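Local coordinates for K Homology domain-containing protein (Pyrococcus horikoshii, PDB 2E3U) that probably binds RNA through its two KH domains as an archaeal Dim2p, a preribosomal RNA processing factor, at residues Y118-I122 with I178-K182. Coordinates in Å, arbitrary orientation, origin at the centre of the assembly. Residues are numbered along the deposited sequence.
Sequences YLEII and IEIAK
In this type I KH domain, residues 118-122 form an extended edge strand of a three-stranded antiparallel sheet, and helix residues 178-182 pack on one face of it. The short axes run nearly parallel (crossing -22°, closest approach 10.5 Å), with the CA atoms of Glu120 and Ile178 7.5 Å apart and those of Ile122 and Lys182 8.6 Å apart. Tyr118 starts toward the helix, its CB 3.9 Å from Ile178 CD1, but its ring leads away, an exposed place suiting its hydroxyl. Leu119 points away, to Leu98 of helix 87-101. Glu120 (chi1 t) reaches across: its OE2 lies 3.4 Å from Ile178 CG2, and OE1 accepts a 3.1 Å salt-bridging hydrogen bond from Lys182 NZ. Beta-branched Ile122, suited to a strand, brings CD1 within 3.9 Å of Lys182 NZ. The helical hydrogen bond from Lys182 N to Ile178 O (2.7 Å) spaces buried Ile178 and all-trans Lys182 one turn apart. Apolar packing thus rests on Ile178, while the partly exposed ion pair, spanned by long side chains, should cost little desolvation.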
loop_
_atom_site.group_PDB
_atom_site.type_symbol
_atom_site.label_atom_id
_atom_site.label_comp_id
_atom_site.label_asym_id
_atom_site.label_seq_id
_atom_site.Cartn_x
_atom_site.Cartn_y
_atom_site.Cartn_z
ATOM N N TYR A 118 -8.915 -2.505 -1.751
ATOM C CA TYR A 118 -8.163 -1.958 -2.879
ATOM C C TYR A 118 -6.928 -1.233 -2.366
ATOM O O TYR A 118 -6.827 -0.913 -1.178
ATOM C CB TYR A 118 -9.018 -0.959 -3.674
ATOM C CG TYR A 118 -10.270 -1.555 -4.307
ATOM C CD1 TYR A 118 -10.306 -1.894 -5.660
ATOM C CD2 TYR A 118 -11.407 -1.786 -3.546
ATOM C CE1 TYR A 118 -11.458 -2.446 -6.231
ATOM C CE2 TYR A 118 -12.559 -2.340 -4.105
ATOM C CZ TYR A 118 -12.571 -2.677 -5.439
ATOM O OH TYR A 118 -13.734 -3.203 -5.975
ATOM N N LEU A 119 -6.016 -0.976 -3.290
ATOM C CA LEU A 119 -4.779 -0.294 -3.034
ATOM C C LEU A 119 -4.867 1.007 -3.794
ATOM O O LEU A 119 -5.315 1.003 -4.924
ATOM C CB LEU A 119 -3.586 -1.112 -3.556
ATOM C CG LEU A 119 -2.243 -0.424 -3.505
ATOM C CD1 LEU A 119 -1.797 -0.019 -2.070
ATOM C CD2 LEU A 119 -1.172 -1.316 -4.217
ATOM N N GLU A 120 -4.450 2.105 -3.169
ATOM C CA GLU A 120 -4.337 3.377 -3.852
ATOM C C GLU A 120 -2.994 4.002 -3.512
ATOM O O GLU A 120 -2.693 4.203 -2.352
ATOM C CB GLU A 120 -5.517 4.336 -3.526
ATOM C CG GLU A 120 -5.218 5.827 -3.903
ATOM C CD GLU A 120 -6.406 6.640 -4.413
ATOM O OE1 GLU A 120 -6.173 7.670 -5.092
ATOM O OE2 GLU A 120 -7.578 6.294 -4.150
ATOM N N ILE A 121 -2.192 4.292 -4.530
ATOM C CA ILE A 121 -0.910 4.991 -4.352
ATOM C C ILE A 121 -0.987 6.451 -4.808
ATOM O O ILE A 121 -1.353 6.756 -5.939
ATOM C CB ILE A 121 0.258 4.351 -5.137
ATOM C CG1 ILE A 121 0.216 2.823 -5.132
ATOM C CG2 ILE A 121 1.611 4.891 -4.650
ATOM C CD1 ILE A 121 0.457 2.207 -3.841
ATOM N N ILE A 122 -0.596 7.343 -3.910
ATOM C CA ILE A 122 -0.623 8.776 -4.145
ATOM C C ILE A 122 0.807 9.309 -4.193
ATOM O O ILE A 122 1.584 9.072 -3.273
ATOM C CB ILE A 122 -1.404 9.496 -2.989
ATOM C CG1 ILE A 122 -2.885 9.100 -2.992
ATOM C CG2 ILE A 122 -1.292 10.993 -3.097
ATOM C CD1 ILE A 122 -3.558 9.246 -4.380
ATOM N N ILE A 178 -10.688 4.294 1.977
ATOM C CA ILE A 178 -9.635 4.973 1.199
ATOM C C ILE A 178 -9.933 6.473 0.987
ATOM O O ILE A 178 -9.068 7.333 1.155
ATOM C CB ILE A 178 -9.408 4.302 -0.199
ATOM C CG1 ILE A 178 -8.764 2.916 -0.041
ATOM C CG2 ILE A 178 -8.533 5.193 -1.101
ATOM C CD1 ILE A 178 -8.585 2.168 -1.371
ATOM N N GLU A 179 -11.165 6.759 0.579
ATOM C CA GLU A 179 -11.623 8.099 0.312
ATOM C C GLU A 179 -11.517 9.001 1.559
ATOM O O GLU A 179 -11.088 10.161 1.463
ATOM C CB GLU A 179 -13.074 8.013 -0.197
ATOM C CG GLU A 179 -13.448 9.045 -1.204
ATOM C CD GLU A 179 -13.360 10.444 -0.656
ATOM O OE1 GLU A 179 -12.813 11.315 -1.379
ATOM O OE2 GLU A 179 -13.838 10.672 0.494
ATOM N N ILE A 180 -11.904 8.471 2.724
ATOM C CA ILE A 180 -11.761 9.168 4.004
ATOM C C ILE A 180 -10.284 9.445 4.400
ATOM O O ILE A 180 -9.956 10.565 4.818
ATOM C CB ILE A 180 -12.467 8.391 5.146
ATOM C CG1 ILE A 180 -13.981 8.344 4.926
ATOM C CG2 ILE A 180 -12.149 9.023 6.556
ATOM C CD1 ILE A 180 -14.680 7.345 5.810
ATOM N N ALA A 181 -9.419 8.417 4.321
ATOM C CA ALA A 181 -7.978 8.563 4.651
ATOM C C ALA A 181 -7.348 9.484 3.644
ATOM O O ALA A 181 -6.634 10.402 4.011
ATOM C CB ALA A 181 -7.227 7.192 4.680
ATOM N N LYS A 182 -7.617 9.255 2.369
ATOM C CA LYS A 182 -7.139 10.152 1.306
ATOM C C LYS A 182 -7.438 11.626 1.589
ATOM O O LYS A 182 -6.543 12.475 1.509
ATOM C CB LYS A 182 -7.724 9.755 -0.075
ATOM C CG LYS A 182 -6.913 10.265 -1.246
ATOM C CD LYS A 182 -7.631 10.137 -2.599
ATOM C CE LYS A 182 -6.942 11.032 -3.640
ATOM N NZ LYS A 182 -7.133 10.573 -5.044
#